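PDB 3MMG: nuclear inclusion protein A from Tobacco vein mottling virus, which probably acts as the viral 3C-type cysteine protease, cleaving peptide bonds, and has a chymotrypsin-like fold of two beta domains. Local coordinates for residues A[132-137]-A[210-215]; A[138-143]-A[177-182]. The protein carries 3 engineered substitutions. One frame throughout, in Å; residues are numbered along the deposited sequence.

Contact 1 of 2, residues A[132-137]-A[210-215]; sequences VHKEDT and WGSFTL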
loop_
_atom_site.group_PDB
_atom_site.type_symbol
_atom_site.label_atom_id
_atom_site.label_comp_id
_atom_site.label_asym_id
_atom_site.label_seq_id
_atom_site.Cartn_x
_atom_site.Cartn_y
_atom_site.Cartn_z
ATOM N N VAL A 132 -14.190 9.224 -3.259
ATOM C CA VAL A 132 -14.690 9.639 -4.579
ATOM C C VAL A 132 -13.689 9.189 -5.633
ATOM O O VAL A 132 -12.515 9.557 -5.553
ATOM C CB VAL A 132 -14.871 11.182 -4.676
ATOM C CG1 VAL A 132 -15.360 11.581 -6.102
ATOM C CG2 VAL A 132 -15.812 11.720 -3.610
ATOM N N HIS A 133 -14.174 8.429 -6.617
ATOM C CA HIS A 133 -13.320 7.880 -7.655
ATOM C C HIS A 133 -12.847 8.966 -8.613
ATOM O O HIS A 133 -13.632 9.848 -9.008
ATOM C CB HIS A 133 -14.090 6.797 -8.418
ATOM C CG HIS A 133 -13.325 6.204 -9.552
ATOM N ND1 HIS A 133 -12.147 5.510 -9.377
ATOM C CD2 HIS A 133 -13.557 6.227 -10.891
ATOM C CE1 HIS A 133 -11.696 5.111 -10.560
ATOM N NE2 HIS A 133 -12.540 5.523 -11.490
ATOM N N LYS A 134 -11.563 8.898 -8.971
ATOM C CA LYS A 134 -10.976 9.764 -9.993
ATOM C C LYS A 134 -11.088 9.074 -11.360
ATOM O O LYS A 134 -10.469 8.031 -11.622
ATOM C CB LYS A 134 -9.539 10.122 -9.633
ATOM C CG LYS A 134 -8.859 11.071 -10.629
ATOM C CD LYS A 134 -9.350 12.496 -10.439
ATOM C CE LYS A 134 -8.586 13.453 -11.348
ATOM N NZ LYS A 134 -9.130 14.837 -11.250
ATOM N N GLU A 135 -11.918 9.657 -12.226
ATOM C CA GLU A 135 -12.207 9.064 -13.526
ATOM C C GLU A 135 -10.941 8.726 -14.323
ATOM O O GLU A 135 -9.972 9.489 -14.325
ATOM C CB GLU A 135 -13.152 9.975 -14.326
ATOM C CG GLU A 135 -13.821 9.259 -15.491
ATOM C CD GLU A 135 -14.574 10.207 -16.432
ATOM O OE1 GLU A 135 -14.328 11.451 -16.376
ATOM O OE2 GLU A 135 -15.390 9.684 -17.241
ATOM N N ASP A 136 -10.971 7.559 -14.960
ATOM C CA ASP A 136 -9.934 7.049 -15.861
ATOM C C ASP A 136 -8.640 6.719 -15.132
ATOM O O ASP A 136 -7.557 6.647 -15.742
ATOM C CB ASP A 136 -9.697 8.009 -17.035
ATOM C CG ASP A 136 -10.943 8.175 -17.903
ATOM O OD1 ASP A 136 -11.673 7.177 -18.108
ATOM O OD2 ASP A 136 -11.195 9.304 -18.356
ATOM N N THR A 137 -8.754 6.530 -13.817
ATOM C CA THR A 137 -7.614 6.115 -13.020
ATOM C C THR A 137 -8.011 5.046 -12.013
ATOM O O THR A 137 -9.191 4.690 -11.873
ATOM C CB THR A 137 -6.974 7.294 -12.217
ATOM O OG1 THR A 137 -7.804 7.616 -11.090
ATOM C CG2 THR A 137 -6.758 8.557 -13.077
ATOM N N TRP A 210 -3.095 8.292 -15.299
ATOM C CA TRP A 210 -3.150 9.545 -14.531
ATOM C C TRP A 210 -4.424 10.370 -14.735
ATOM O O TRP A 210 -4.690 11.296 -13.969
ATOM C CB TRP A 210 -1.918 10.432 -14.816
ATOM C CG TRP A 210 -0.673 9.799 -14.304
ATOM C CD1 TRP A 210 0.274 9.155 -15.036
ATOM C CD2 TRP A 210 -0.268 9.701 -12.934
ATOM N NE1 TRP A 210 1.254 8.643 -14.207
ATOM C CE2 TRP A 210 0.955 8.978 -12.912
ATOM C CE3 TRP A 210 -0.814 10.161 -11.721
ATOM C CZ2 TRP A 210 1.643 8.701 -11.725
ATOM C CZ3 TRP A 210 -0.136 9.905 -10.542
ATOM C CH2 TRP A 210 1.080 9.157 -10.545
ATOM N N GLY A 211 -5.213 10.021 -15.745
ATOM C CA GLY A 211 -6.413 10.799 -16.059
ATOM C C GLY A 211 -6.005 12.256 -16.197
ATOM O O GLY A 211 -5.053 12.572 -16.924
ATOM N N SER A 212 -6.687 13.138 -15.472
ATOM C CA SER A 212 -6.397 14.567 -15.555
ATOM C C SER A 212 -5.344 15.057 -14.564
ATOM O O SER A 212 -5.092 16.264 -14.479
ATOM C CB SER A 212 -7.693 15.390 -15.433
ATOM O OG SER A 212 -8.161 15.410 -14.093
ATOM N N PHE A 213 -4.719 14.149 -13.811
ATOM C CA PHE A 213 -3.615 14.543 -12.919
ATOM C C PHE A 213 -2.337 14.850 -13.707
ATOM O O PHE A 213 -2.065 14.206 -14.710
ATOM C CB PHE A 213 -3.227 13.393 -11.993
ATOM C CG PHE A 213 -4.193 13.121 -10.885
ATOM C CD1 PHE A 213 -4.453 11.801 -10.513
ATOM C CD2 PHE A 213 -4.813 14.160 -10.193
ATOM C CE1 PHE A 213 -5.339 11.520 -9.469
ATOM C CE2 PHE A 213 -5.696 13.897 -9.149
ATOM C CZ PHE A 213 -5.957 12.568 -8.784
ATOM N N THR A 214 -1.552 15.798 -13.212
ATOM C CA THR A 214 -0.158 15.982 -13.625
ATOM C C THR A 214 0.735 15.588 -12.443
ATOM O O THR A 214 0.716 16.242 -11.410
ATOM C CB THR A 214 0.134 17.463 -13.975
ATOM O OG1 THR A 214 -0.801 17.924 -14.956
ATOM C CG2 THR A 214 1.548 17.621 -14.509
ATOM N N LEU A 215 1.500 14.511 -12.593
ATOM C CA LEU A 215 2.443 14.092 -11.552
ATOM C C LEU A 215 3.698 14.955 -11.537
ATOM O O LEU A 215 4.375 15.099 -12.563
ATOM C CB LEU A 215 2.853 12.626 -11.730
ATOM C CG LEU A 215 3.915 12.128 -10.727
ATOM C CD1 LEU A 215 3.349 12.024 -9.308
ATOM C CD2 LEU A 215 4.490 10.811 -11.181
HETATM O O HOH W 1 -9.316 12.098 -14.405
HETATM O O HOH W 2 -5.874 7.806 -17.546
#
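Two beta turns face each other here, a type II turn from Lys134 to Thr137 and a type II' turn from Trp210 to Phe213, with the CA atoms of Asp136 and Gly211 5.1 Å apart. Lys134 carries most of the direct contact. Its CG lies anti to the backbone N and the chain bends at chi2 (76°), so it meets the Phe213 ring tip to tip, CG and CD near CE1 and CZ, and CE over one face, 3.9 Å from the Phe213 centroid in a CH-pi contact. The ammonium continues past the ring, where Lys134 NZ donates to Ser212 OG at 3.1 Å. Thr137 meets the other turn with its methyl, CG2 lying 3.4 Å from Gly211 N. Lys134 O accepts from both Thr137 N and Thr137 OG1, the latter at 2.7 Å from above the carbonyl plane. One water bridges Glu135 O and Ser212 N, another Asp136 O and Gly211 N. Beyond the turn, Thr214 and Leu215 pair in a parallel ladder with the bound peptide, and Trp210 and Phe213 each pack on an apolar side chain of it. One direct hydrogen bond, a lysine chain laid against a phenyl and two bridging waters thus join a barrel hairpin turn to a C-terminal segment lining the peptide site.

Contact 2 of 2, residues A[138-143]-A[177-182]; sequences SFWQHW and NYFVEF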
loop_
_atom_site.group_PDB
_atom_site.type_symbol
_atom_site.label_atom_id
_atom_site.label_comp_id
_atom_site.label_asym_id
_atom_site.label_seq_id
_atom_site.Cartn_x
_atom_site.Cartn_y
_atom_site.Cartn_z
ATOM N N SER A 138 -6.998 4.534 -11.312
ATOM C CA SER A 138 -7.228 3.648 -10.177
ATOM C C SER A 138 -7.187 4.410 -8.852
ATOM O O SER A 138 -7.107 3.805 -7.768
ATOM C CB SER A 138 -6.206 2.508 -10.195
ATOM O OG SER A 138 -6.504 1.603 -11.260
ATOM N N PHE A 139 -7.233 5.734 -8.922
ATOM C CA PHE A 139 -7.156 6.551 -7.714
ATOM C C PHE A 139 -8.539 6.909 -7.180
ATOM O O PHE A 139 -9.457 7.202 -7.951
ATOM C CB PHE A 139 -6.393 7.865 -7.950
ATOM C CG PHE A 139 -4.927 7.697 -8.231
ATOM C CD1 PHE A 139 -4.045 7.255 -7.225
ATOM C CD2 PHE A 139 -4.416 7.989 -9.494
ATOM C CE1 PHE A 139 -2.650 7.096 -7.496
ATOM C CE2 PHE A 139 -3.029 7.832 -9.771
ATOM C CZ PHE A 139 -2.156 7.379 -8.764
ATOM N N TRP A 140 -8.671 6.901 -5.857
ATOM C CA TRP A 140 -9.863 7.408 -5.183
ATOM C C TRP A 140 -9.466 8.463 -4.169
ATOM O O TRP A 140 -8.516 8.264 -3.388
ATOM C CB TRP A 140 -10.554 6.288 -4.409
ATOM C CG TRP A 140 -11.194 5.241 -5.258
ATOM C CD1 TRP A 140 -10.567 4.294 -6.032
ATOM C CD2 TRP A 140 -12.597 4.993 -5.377
ATOM N NE1 TRP A 140 -11.503 3.486 -6.639
ATOM C CE2 TRP A 140 -12.755 3.894 -6.260
ATOM C CE3 TRP A 140 -13.752 5.600 -4.823
ATOM C CZ2 TRP A 140 -14.024 3.374 -6.603
ATOM C CZ3 TRP A 140 -15.014 5.093 -5.171
ATOM C CH2 TRP A 140 -15.128 3.962 -6.037
ATOM N N GLN A 141 -10.197 9.555 -4.141
ATOM C CA GLN A 141 -9.928 10.604 -3.164
ATOM C C GLN A 141 -10.393 10.186 -1.752
ATOM O O GLN A 141 -11.424 9.501 -1.592
ATOM C CB GLN A 141 -10.616 11.911 -3.578
ATOM C CG GLN A 141 -10.166 13.114 -2.746
ATOM C CD GLN A 141 -10.719 14.436 -3.257
ATOM O OE1 GLN A 141 -11.452 14.468 -4.244
ATOM N NE2 GLN A 141 -10.359 15.527 -2.591
ATOM N N HIS A 142 -9.630 10.603 -0.744
ATOM C CA HIS A 142 -10.053 10.470 0.644
ATOM C C HIS A 142 -9.616 11.721 1.404
ATOM O O HIS A 142 -8.805 12.520 0.897
ATOM C CB HIS A 142 -9.501 9.158 1.286
ATOM C CG HIS A 142 -8.021 9.170 1.547
ATOM N ND1 HIS A 142 -7.473 9.754 2.668
ATOM C CD2 HIS A 142 -6.982 8.629 0.861
ATOM C CE1 HIS A 142 -6.159 9.601 2.647
ATOM N NE2 HIS A 142 -5.833 8.930 1.558
ATOM N N TRP A 143 -10.185 11.897 2.598
ATOM C CA TRP A 143 -9.943 13.091 3.416
ATOM C C TRP A 143 -9.241 12.843 4.767
ATOM O O TRP A 143 -9.364 13.668 5.678
ATOM C CB TRP A 143 -11.249 13.872 3.601
ATOM C CG TRP A 143 -11.655 14.586 2.323
ATOM C CD1 TRP A 143 -11.382 15.889 1.991
ATOM C CD2 TRP A 143 -12.366 14.027 1.206
ATOM N NE1 TRP A 143 -11.889 16.173 0.740
ATOM C CE2 TRP A 143 -12.491 15.048 0.236
ATOM C CE3 TRP A 143 -12.906 12.766 0.931
ATOM C CZ2 TRP A 143 -13.151 14.841 -0.984
ATOM C CZ3 TRP A 143 -13.572 12.558 -0.291
ATOM C CH2 TRP A 143 -13.676 13.597 -1.232
ATOM N N ASN A 177 -5.997 14.218 -0.826
ATOM C CA ASN A 177 -5.303 12.931 -0.736
ATOM C C ASN A 177 -5.981 11.858 -1.579
ATOM O O ASN A 177 -7.200 11.883 -1.741
ATOM C CB ASN A 177 -5.281 12.447 0.715
ATOM C CG ASN A 177 -4.315 13.203 1.554
ATOM O OD1 ASN A 177 -3.301 13.712 1.065
ATOM N ND2 ASN A 177 -4.618 13.299 2.839
ATOM N N TYR A 178 -5.196 10.909 -2.078
ATOM C CA TYR A 178 -5.726 9.850 -2.944
ATOM C C TYR A 178 -5.073 8.522 -2.610
ATOM O O TYR A 178 -3.863 8.461 -2.370
ATOM C CB TYR A 178 -5.511 10.159 -4.427
ATOM C CG TYR A 178 -6.074 11.479 -4.842
ATOM C CD1 TYR A 178 -5.322 12.634 -4.663
ATOM C CD2 TYR A 178 -7.366 11.588 -5.386
ATOM C CE1 TYR A 178 -5.814 13.863 -4.986
ATOM C CE2 TYR A 178 -7.873 12.870 -5.736
ATOM C CZ TYR A 178 -7.062 13.980 -5.527
ATOM O OH TYR A 178 -7.441 15.273 -5.818
ATOM N N PHE A 179 -5.894 7.480 -2.575
ATOM C CA PHE A 179 -5.385 6.135 -2.478
ATOM C C PHE A 179 -5.539 5.408 -3.801
ATOM O O PHE A 179 -6.323 5.839 -4.665
ATOM C CB PHE A 179 -6.026 5.363 -1.317
ATOM C CG PHE A 179 -7.455 4.927 -1.521
ATOM C CD1 PHE A 179 -7.752 3.687 -2.132
ATOM C CD2 PHE A 179 -8.514 5.703 -1.010
ATOM C CE1 PHE A 179 -9.074 3.244 -2.239
ATOM C CE2 PHE A 179 -9.850 5.249 -1.095
ATOM C CZ PHE A 179 -10.127 4.033 -1.724
ATOM N N VAL A 180 -4.793 4.315 -3.960
ATOM C CA VAL A 180 -4.886 3.509 -5.202
ATOM C C VAL A 180 -5.627 2.234 -4.846
ATOM O O VAL A 180 -5.269 1.582 -3.871
ATOM C CB VAL A 180 -3.498 3.161 -5.838
ATOM C CG1 VAL A 180 -2.505 2.615 -4.765
ATOM C CG2 VAL A 180 -3.654 2.190 -7.033
ATOM N N GLU A 181 -6.647 1.891 -5.639
ATOM C CA GLU A 181 -7.496 0.744 -5.344
ATOM C C GLU A 181 -6.867 -0.554 -5.797
ATOM O O GLU A 181 -6.164 -0.587 -6.803
ATOM C CB GLU A 181 -8.861 0.900 -6.040
ATOM C CG GLU A 181 -8.750 0.968 -7.561
ATOM C CD GLU A 181 -9.999 0.513 -8.291
ATOM O OE1 GLU A 181 -11.071 1.092 -8.085
ATOM O OE2 GLU A 181 -9.890 -0.428 -9.096
ATOM N N PHE A 182 -7.147 -1.626 -5.056
ATOM C CA PHE A 182 -6.891 -2.977 -5.547
ATOM C C PHE A 182 -7.849 -3.305 -6.671
ATOM O O PHE A 182 -8.987 -2.825 -6.670
ATOM C CB PHE A 182 -6.990 -4.001 -4.403
ATOM C CG PHE A 182 -5.814 -3.907 -3.488
ATOM C CD1 PHE A 182 -5.872 -3.102 -2.351
ATOM C CD2 PHE A 182 -4.604 -4.480 -3.848
ATOM C CE1 PHE A 182 -4.762 -2.927 -1.542
ATOM C CE2 PHE A 182 -3.462 -4.306 -3.037
ATOM C CZ PHE A 182 -3.544 -3.520 -1.891
HETATM O O HOH W 3 -9.236 0.899 -11.591
HETATM O O HOH W 4 -8.762 15.078 -0.145
HETATM O O HOH W 5 -10.017 15.904 -6.409
#
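Strands 139-142 and 177-181 run antiparallel as neighbours in the barrel, their short axes 4.4 Å apart at closest approach. The backbone ladder consists of Trp140 N to Phe179 O and its return bond from Phe179 N to Trp140 O, flanked by His142 N to Asn177 O and by Glu181 N to Ser138 O. The first of these is 2.8 Å long and lies nearly along the C=O axis, whereas His142 N approaches Asn177 O from above the carbonyl plane.

Aromatic packing dominates the face bearing Trp140, His142, Asn177 and Phe179. Trp140 CB sits over the Phe179 ring, 3.8 Å from its centroid; the pyrrole ring and the phenyl are almost parallel (11°) but slid apart, barely overlapping. His142 CD2 lies at the edge of the Phe179 ring, in its plane, the two side chains crossing obliquely, and Asn177 CB lies over one imidazole face, 3.8 Å from the ring centroid. On the opposite face, Gln141 CB rests 3.6 Å from Tyr178 CE2, the two side chains running alongside each other.

Among polar side chains, Trp140 NE1 donates to Glu181 OE1 at 2.8 Å, almost straight (167°); Glu181 OE1 receives it on its anti lone pair, and indole and carboxylate are nearly coplanar (14°). Glu181 OE2 forms a salt bridge with Arg80 and accepts from Gln102. One water joins Gln141 OE1 to Tyr178 OH; another links Gln141 NE2, His142 O and Asn177 N. Asn177, bonded through OD1 to Thr170, also packs on a polar side chain of the bound peptide.

Gripped at both oxygens, the buried carboxylate has its rotation fixed and probably stays ionised, while His142 NE2 links strand 139-142 to strand 163-171 through His167.

Contact 2 is buried within the C-terminal barrel, whereas contact 1 lies at its periphery and is partly buried, its centre about 18 Å from the chain centre, against about 11 Å for contact 2. The two touch directly: strands 121-133 and 139-142 are barrel neighbours, with probable backbone hydrogen bonds from Gln141 N to Val132 O and from Lys134 N to Phe139 O, and contact 2 is nested in the chain loop that contact 1 closes. In contact 2 a regular backbone ladder and aromatic side chains packed alongside each other join two strands; in contact 1 waters bridge the backbones of two turns. Phe213 of contact 1 meets Tyr178 of contact 2 edge-to-face, connecting the peptide-binding segment to the barrel.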